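Local coordinates for protein putative acetamidase/formamidase (Yersinia enterocolitica subsp. palearctica serotype O:3, PDB 5UBU) that probably hydrolyses carbon-nitrogen bonds other than peptide bonds in linear amides, and carries sodium ions in its metal sites, at residues Leu164-His169 against Val235-Ile240; Asp195-Gly200 against Ala223-Gly228; Leu311-Met314 against Lys318-Val321. All coordinates share one frame; numbering follows the deposited sequence.

Contact 1 of 3, residues Leu164-His169 against Val235-Ile240; sequences LPYKPH and VEFASI. With NA (sodium ion), chain G.
Tyr166 and Pro168 reach Phe237 by their side chains while the two backbones stay well apart, the nearest CA atoms, those of Pro168 and Val235, lying 9.3 Å from each other. The contact joins beta sheets of this acetamidase/formamidase-family chain. Residues 164-169 run out of the end strand 164-165 of a four-stranded antiparallel sheet, and 235-240 carry the chain from a short, weakly bonded strand around 236-237 into the long strand 239-248 of the nine-stranded sheet. Tyr166 has CG anti to its own N (chi1 176°), which stretches the ring out so that its phenol end does the touching. Tyr166 OH comes to 3.5 Å from Phe237 CZ, and Tyr166 CE1 to 4.0 Å from that same CZ. The two side chains cross at about a right angle. Phe237 CZ sits at the Tyr166 edge, near that ring's plane, while the phenol oxygen meets the Phe237 ring obliquely. Pro168 works on both aromatics: its CD lies 3.5 Å above the plane of the Tyr166 ring, toward the rim, and its CB approaches Phe237 CZ at 4.4 Å. The phenol oxygen has its polar partner on strand 101-111, where it hydrogen-bonds to Met109 O, and Pro111 of that strand packs against both Tyr166 and Phe237. One residue before Phe237, Glu236 sends its side chain away from this contact, toward a metal site it shares with Asp220 and His222. The Glu236 chain bends at chi2 (-63°) and presents both carboxylate oxygens to the sodium ion, OE1 at 2.2 Å and OE2 at 2.2 Å, while OE1 also accepts a hydrogen bond from Ala234 N.

Contact 2 of 3, residues Asp195-Gly200 against Ala223-Gly228; sequences DVPDIG and ACQGDG. With NA (sodium ion), chain H.
Gln225 is drawn out straight, CG anti to the backbone N (chi1 -179°) and the chain extended beyond it, and this carries its amide across to the backbone carbonyl of Asp195. Gln225 NE2 donates to Asp195 O at 2.8 Å with an N-H...O angle of 154°, arriving from above the carbonyl plane, 47° out of it. Gln225 NE2 also makes a weak 3.3 Å bond to Gly226 O. Gln225 OE1 lies 3.5 Å from Asp195 CB and is hydrogen-bonded to His169 NE2; the amide plane stands perpendicular to the Asp195 carboxylate. Both segments are loops without regular structure, and 195-200 is shaped by a type I beta turn from Val196 to Ile199, with an inverse gamma turn centred on Ile199. Pro197, inside that turn, crosses Gln225 and puts CD 3.9 Å from Gln225 NE2. The same Asp195 whose carbonyl is gripped binds sodium with its side chain, through OD1 at 2.3 Å and OD2 at 2.7 Å; Asn193 and Asp220 bind this ion too, and a water lies 2.9 Å from it.

Contact 3 of 3, residues Leu311-Met314 against Lys318-Val321; sequences LGNM and KYTV
Tyr319 lays its ring beside the main chain of Met314, a selenomethionine in this crystal. Tyr319 CD1 is 3.3 Å from Met314 CA, Tyr319 CE1 is 3.3 Å from Met314 O, and Met314 SE stands off at 5.5 Å from the centroid of the Tyr319 ring in a Met-aromatic contact. CG anti to the carbonyl carbon (chi1 -48°) turns the Tyr319 ring along Met314. Leu311 and Val321 form a non-hydrogen-bonded antiparallel pair whose side chains share one face of the sheet, Leu311 CD1 meeting Val321 CG2 at 4.2 Å; Leu273 of helix 273-291 packs on both and on Tyr319. Asn313 and Thr320 occupy the other face, their side chains crossing at an oblique angle. Asn313 ND2 comes near Thr320 OG1 without a hydrogen bond; its bond goes to Met194 O, and OD1 accepts from the N atoms of Val315 and Asp316 in the connecting turn. Thr320 OG1 likewise pairs with Ser269 OG. The backbones hold the two strands together, Gly312 N donating to Thr320 O at 2.8 Å and Thr320 N to Asn313 O at 3.2 Å, while Asn313 N adds a weak 3.4 Å bond to the same Thr320 O. Two consecutive residues, Gly312 and Asn313, therefore face the single Thr320, which is a classic beta bulge near the turn end of the 308-313/319-326 hairpin.

How the contacts relate
The three contacts lie in a row, contact 2 in the middle. Its centre lies about 9 Å from that of contact 1 and 10 Å from that of contact 3, whereas the centres of contacts 1 and 3 are 19 Å apart and the two do not touch. In sequence, contact 2 nests inside the loop closed by contact 1, and contact 3 follows later. Segment 223-228 is the bridge: Ala223 probably hydrogen-bonds to Val235 and Lys167, and Gly228 to Gly312 and Met314. Contacts 1 and 3 both reach the nine-stranded sheet. Glu236 and Asp195 serve separate sodium sites that share Asp220, and all three contacts also meet the second subunit.

Contact 1 of 3, residues Leu164-His169 against Val235-Ile240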
loop_
_atom_site.group_PDB
_atom_site.type_symbol
_atom_site.label_atom_id
_atom_site.label_comp_id
_atom_site.label_asym_id
_atom_site.label_seq_id
_atom_site.Cartn_x
_atom_site.Cartn_y
_atom_site.Cartn_z
ATOM N N LEU B 164 11.291 -6.377 31.573
ATOM C CA LEU B 164 11.839 -5.506 30.533
ATOM C C LEU B 164 12.480 -4.248 31.109
ATOM O O LEU B 164 12.043 -3.755 32.159
ATOM C CB LEU B 164 10.727 -5.086 29.581
ATOM C CG LEU B 164 9.859 -6.206 29.026
ATOM C CD1 LEU B 164 8.775 -5.605 28.140
ATOM C CD2 LEU B 164 10.728 -7.228 28.292
ATOM N N PRO B 165 13.527 -3.724 30.436
ATOM C CA PRO B 165 14.115 -2.486 30.939
ATOM C C PRO B 165 13.165 -1.309 30.732
ATOM O O PRO B 165 12.354 -1.311 29.806
ATOM C CB PRO B 165 15.373 -2.304 30.077
ATOM C CG PRO B 165 15.658 -3.642 29.503
ATOM C CD PRO B 165 14.324 -4.307 29.345
ATOM N N TYR B 166 13.276 -0.316 31.598
ATOM C CA TYR B 166 12.462 0.887 31.522
ATOM C C TYR B 166 13.107 1.850 30.526
ATOM O O TYR B 166 14.119 2.477 30.822
ATOM C CB TYR B 166 12.335 1.509 32.925
ATOM C CG TYR B 166 11.584 2.817 32.995
ATOM C CD1 TYR B 166 10.194 2.856 32.862
ATOM C CD2 TYR B 166 12.255 4.016 33.258
ATOM C CE1 TYR B 166 9.501 4.061 32.938
ATOM C CE2 TYR B 166 11.569 5.216 33.338
ATOM C CZ TYR B 166 10.197 5.233 33.174
ATOM O OH TYR B 166 9.519 6.421 33.246
ATOM N N LYS B 167 12.537 1.909 29.319
ATOM C CA LYS B 167 13.003 2.795 28.247
ATOM C C LYS B 167 11.822 3.681 27.871
ATOM O O LYS B 167 11.162 3.448 26.863
ATOM C CB LYS B 167 13.455 1.979 27.035
ATOM C CG LYS B 167 14.657 1.072 27.276
ATOM C CD LYS B 167 15.974 1.832 27.437
ATOM C CE LYS B 167 16.427 2.430 26.111
ATOM N NZ LYS B 167 16.619 1.371 25.061
ATOM N N PRO B 168 11.545 4.702 28.683
ATOM C CA PRO B 168 10.397 5.542 28.396
ATOM C C PRO B 168 10.577 6.489 27.210
ATOM O O PRO B 168 11.706 6.822 26.839
ATOM C CB PRO B 168 10.240 6.348 29.682
ATOM C CG PRO B 168 11.644 6.520 30.148
ATOM C CD PRO B 168 12.314 5.213 29.830
ATOM N N HIS B 169 9.453 6.880 26.618
ATOM C CA HIS B 169 9.435 7.818 25.497
ATOM C C HIS B 169 8.025 8.344 25.318
ATOM O O HIS B 169 7.056 7.737 25.781
ATOM C CB HIS B 169 9.903 7.169 24.200
ATOM C CG HIS B 169 9.028 6.054 23.733
ATOM N ND1 HIS B 169 9.178 4.760 24.187
ATOM C CD2 HIS B 169 8.001 6.028 22.850
ATOM C CE1 HIS B 169 8.275 3.987 23.615
ATOM N NE2 HIS B 169 7.549 4.729 22.794
ATOM N N VAL B 235 3.320 -0.040 26.600
ATOM C CA VAL B 235 3.001 -0.069 28.028
ATOM C C VAL B 235 2.654 1.389 28.331
ATOM O O VAL B 235 3.528 2.207 28.579
ATOM C CB VAL B 235 4.150 -0.613 28.909
ATOM C CG1 VAL B 235 3.836 -0.416 30.387
ATOM C CG2 VAL B 235 4.392 -2.089 28.602
ATOM N N GLU B 236 1.358 1.688 28.274
ATOM C CA GLU B 236 0.832 3.030 28.494
ATOM C C GLU B 236 0.847 3.396 29.977
ATOM O O GLU B 236 0.371 2.609 30.813
ATOM C CB GLU B 236 -0.624 3.082 28.024
ATOM C CG GLU B 236 -0.901 2.523 26.633
ATOM C CD GLU B 236 -0.209 3.276 25.522
ATOM O OE1 GLU B 236 -0.074 2.688 24.421
ATOM O OE2 GLU B 236 0.194 4.441 25.732
ATOM N N PHE B 237 1.350 4.585 30.316
ATOM C CA PHE B 237 1.384 4.999 31.726
ATOM C C PHE B 237 1.328 6.521 31.912
ATOM O O PHE B 237 1.567 7.289 30.985
ATOM C CB PHE B 237 2.611 4.393 32.454
ATOM C CG PHE B 237 3.920 5.108 32.197
ATOM C CD1 PHE B 237 4.458 5.197 30.931
ATOM C CD2 PHE B 237 4.656 5.628 33.255
ATOM C CE1 PHE B 237 5.672 5.844 30.714
ATOM C CE2 PHE B 237 5.880 6.263 33.033
ATOM C CZ PHE B 237 6.385 6.361 31.761
ATOM N N ALA B 238 0.962 6.919 33.130
ATOM C CA ALA B 238 0.888 8.304 33.535
ATOM C C ALA B 238 2.309 8.654 33.980
ATOM O O ALA B 238 2.919 7.887 34.731
ATOM C CB ALA B 238 -0.103 8.469 34.673
ATOM N N SER B 239 2.830 9.800 33.528
ATOM C CA SER B 239 4.212 10.185 33.846
ATOM C C SER B 239 4.439 11.621 34.256
ATOM O O SER B 239 3.568 12.475 34.107
ATOM C CB SER B 239 5.091 9.983 32.609
ATOM O OG SER B 239 4.820 10.979 31.626
ATOM N N ILE B 240 5.652 11.850 34.758
ATOM C CA ILE B 240 6.145 13.161 35.128
ATOM C C ILE B 240 7.242 13.364 34.094
ATOM O O ILE B 240 8.372 12.902 34.276
ATOM C CB ILE B 240 6.723 13.223 36.557
ATOM C CG1 ILE B 240 5.653 12.830 37.586
ATOM C CG2 ILE B 240 7.248 14.627 36.847
ATOM C CD1 ILE B 240 6.129 12.814 39.022
HETATM NA NA NA G . 0.215 4.710 23.501
#

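Contact 2 of 3, residues Asp195-Gly200 against Ala223-Gly228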
loop_
_atom_site.group_PDB
_atom_site.type_symbol
_atom_site.label_atom_id
_atom_site.label_comp_id
_atom_site.label_asym_id
_atom_site.label_seq_id
_atom_site.Cartn_x
_atom_site.Cartn_y
_atom_site.Cartn_z
ATOM N N ASP B 195 4.619 7.554 17.947
ATOM C CA ASP B 195 5.031 6.324 18.618
ATOM C C ASP B 195 6.412 5.851 18.127
ATOM O O ASP B 195 6.573 4.724 17.678
ATOM C CB ASP B 195 3.977 5.225 18.440
ATOM C CG ASP B 195 2.634 5.561 19.087
ATOM O OD1 ASP B 195 2.579 6.374 20.038
ATOM O OD2 ASP B 195 1.620 4.973 18.653
ATOM N N VAL B 196 7.390 6.749 18.193
ATOM C CA VAL B 196 8.767 6.455 17.807
ATOM C C VAL B 196 9.537 6.298 19.121
ATOM O O VAL B 196 9.708 7.281 19.847
ATOM C CB VAL B 196 9.374 7.586 16.945
ATOM C CG1 VAL B 196 10.865 7.359 16.713
ATOM C CG2 VAL B 196 8.643 7.688 15.617
ATOM N N PRO B 197 10.004 5.071 19.434
ATOM C CA PRO B 197 10.725 4.773 20.690
ATOM C C PRO B 197 11.894 5.686 21.035
ATOM O O PRO B 197 12.222 5.835 22.212
ATOM C CB PRO B 197 11.260 3.359 20.468
ATOM C CG PRO B 197 10.333 2.757 19.482
ATOM C CD PRO B 197 9.864 3.868 18.591
ATOM N N ASP B 198 12.507 6.286 20.022
ATOM C CA ASP B 198 13.673 7.165 20.209
ATOM C C ASP B 198 13.370 8.535 20.828
ATOM O O ASP B 198 14.282 9.206 21.312
ATOM C CB ASP B 198 14.360 7.362 18.863
ATOM C CG ASP B 198 14.796 6.062 18.241
ATOM O OD1 ASP B 198 15.828 5.503 18.651
ATOM O OD2 ASP B 198 14.126 5.622 17.301
ATOM N N ILE B 199 12.104 8.940 20.820
ATOM C CA ILE B 199 11.690 10.233 21.367
ATOM C C ILE B 199 11.500 10.139 22.886
ATOM O O ILE B 199 10.388 10.227 23.408
ATOM C CB ILE B 199 10.425 10.744 20.634
ATOM C CG1 ILE B 199 10.764 10.918 19.151
ATOM C CG2 ILE B 199 9.937 12.074 21.213
ATOM C CD1 ILE B 199 9.587 11.300 18.290
ATOM N N GLY B 200 12.618 9.957 23.582
ATOM C CA GLY B 200 12.629 9.852 25.042
ATOM C C GLY B 200 13.749 10.691 25.638
ATOM O O GLY B 200 14.331 11.540 24.952
ATOM N N ALA B 223 6.284 3.252 28.719
ATOM C CA ALA B 223 7.377 2.742 29.559
ATOM C C ALA B 223 8.377 1.969 28.705
ATOM O O ALA B 223 9.521 1.782 29.098
ATOM C CB ALA B 223 6.832 1.856 30.668
ATOM N N CYS B 224 7.911 1.514 27.546
ATOM C CA CYS B 224 8.716 0.769 26.579
ATOM C C CYS B 224 7.864 0.582 25.337
ATOM O O CYS B 224 6.659 0.796 25.403
ATOM C CB CYS B 224 9.121 -0.594 27.154
ATOM S SG CYS B 224 7.727 -1.555 27.804
ATOM N N GLN B 225 8.474 0.209 24.212
ATOM C CA GLN B 225 7.727 -0.039 22.970
ATOM C C GLN B 225 8.564 -0.744 21.919
ATOM O O GLN B 225 9.731 -0.405 21.711
ATOM C CB GLN B 225 7.188 1.256 22.346
ATOM C CG GLN B 225 6.377 1.050 21.062
ATOM C CD GLN B 225 6.065 2.331 20.340
ATOM O OE1 GLN B 225 5.551 3.282 20.922
ATOM N NE2 GLN B 225 6.352 2.352 19.054
ATOM N N GLY B 226 7.929 -1.691 21.227
ATOM C CA GLY B 226 8.580 -2.413 20.154
ATOM C C GLY B 226 8.431 -1.649 18.840
ATOM O O GLY B 226 7.597 -0.737 18.718
ATOM N N ASP B 227 9.255 -2.008 17.859
ATOM C CA ASP B 227 9.204 -1.374 16.554
ATOM C C ASP B 227 7.888 -1.785 15.905
ATOM O O ASP B 227 7.634 -2.972 15.691
ATOM C CB ASP B 227 10.395 -1.803 15.687
ATOM C CG ASP B 227 11.741 -1.362 16.260
ATOM O OD1 ASP B 227 11.770 -0.563 17.228
ATOM O OD2 ASP B 227 12.783 -1.807 15.725
ATOM N N GLY B 228 7.046 -0.794 15.634
ATOM C CA GLY B 228 5.739 -1.015 15.037
ATOM C C GLY B 228 4.574 -0.986 16.020
ATOM O O GLY B 228 3.438 -0.788 15.595
HETATM NA NA NA H . 0.429 6.254 20.724
HETATM O O HOH W 1 -1.093 4.088 19.512
#

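Contact 3 of 3, residues Leu311-Met314 against Lys318-Val321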
loop_
_atom_site.group_PDB
_atom_site.type_symbol
_atom_site.label_atom_id
_atom_site.label_comp_id
_atom_site.label_asym_id
_atom_site.label_seq_id
_atom_site.Cartn_x
_atom_site.Cartn_y
_atom_site.Cartn_z
ATOM N N LEU B 311 11.057 1.657 12.461
ATOM C CA LEU B 311 9.635 1.564 12.288
ATOM C C LEU B 311 9.046 2.010 13.636
ATOM O O LEU B 311 9.270 1.370 14.664
ATOM C CB LEU B 311 9.209 0.142 11.939
ATOM C CG LEU B 311 7.689 -0.089 11.852
ATOM C CD1 LEU B 311 7.086 0.841 10.822
ATOM C CD2 LEU B 311 7.356 -1.530 11.532
ATOM N N GLY B 312 8.334 3.130 13.624
ATOM C CA GLY B 312 7.702 3.662 14.822
ATOM C C GLY B 312 6.441 2.887 15.109
ATOM O O GLY B 312 6.463 1.928 15.878
ATOM N N ASN B 313 5.340 3.293 14.479
ATOM C CA ASN B 313 4.068 2.612 14.675
ATOM C C ASN B 313 3.586 2.097 13.345
ATOM O O ASN B 313 3.948 2.624 12.303
ATOM C CB ASN B 313 3.024 3.573 15.287
ATOM C CG ASN B 313 2.303 4.427 14.252
ATOM O OD1 ASN B 313 1.449 3.931 13.517
ATOM N ND2 ASN B 313 2.563 5.731 14.263
HETATM N N MSE B 314 2.787 1.047 13.375
HETATM C CA MSE B 314 2.217 0.527 12.141
HETATM C C MSE B 314 0.793 0.153 12.492
HETATM O O MSE B 314 0.226 -0.772 11.936
HETATM C CB MSE B 314 3.184 -0.463 11.498
HETATM C CG MSE B 314 3.066 -1.957 11.736
HETATM SE SE MSE B 314 3.074 -2.819 9.973
HETATM C CE MSE B 314 1.324 -3.696 10.154
ATOM N N LYS B 318 -2.110 6.691 10.495
ATOM C CA LYS B 318 -0.966 6.843 9.621
ATOM C C LYS B 318 0.214 6.197 10.320
ATOM O O LYS B 318 0.408 6.370 11.535
ATOM C CB LYS B 318 -0.650 8.301 9.327
ATOM C CG LYS B 318 -1.654 8.970 8.427
ATOM C CD LYS B 318 -1.229 10.369 8.066
ATOM C CE LYS B 318 -2.216 10.958 7.076
ATOM N NZ LYS B 318 -1.833 12.329 6.642
ATOM N N TYR B 319 1.000 5.446 9.562
ATOM C CA TYR B 319 2.166 4.788 10.118
ATOM C C TYR B 319 3.293 5.799 10.174
ATOM O O TYR B 319 3.280 6.771 9.442
ATOM C CB TYR B 319 2.566 3.575 9.284
ATOM C CG TYR B 319 1.417 2.648 8.946
ATOM C CD1 TYR B 319 0.505 2.251 9.921
ATOM C CD2 TYR B 319 1.288 2.110 7.673
ATOM C CE1 TYR B 319 -0.526 1.389 9.625
ATOM C CE2 TYR B 319 0.252 1.248 7.371
ATOM C CZ TYR B 319 -0.648 0.887 8.352
ATOM O OH TYR B 319 -1.671 0.027 8.058
ATOM N N THR B 320 4.264 5.566 11.043
ATOM C CA THR B 320 5.384 6.477 11.207
ATOM C C THR B 320 6.715 5.740 11.126
ATOM O O THR B 320 6.896 4.703 11.746
ATOM C CB THR B 320 5.274 7.220 12.545
ATOM O OG1 THR B 320 4.024 7.921 12.596
ATOM C CG2 THR B 320 6.422 8.212 12.715
ATOM N N VAL B 321 7.638 6.318 10.359
ATOM C CA VAL B 321 8.957 5.755 10.110
ATOM C C VAL B 321 10.022 6.834 10.259
ATOM O O VAL B 321 9.825 7.963 9.816
ATOM C CB VAL B 321 9.030 5.218 8.663
ATOM C CG1 VAL B 321 10.428 4.690 8.344
ATOM C CG2 VAL B 321 7.974 4.138 8.432
#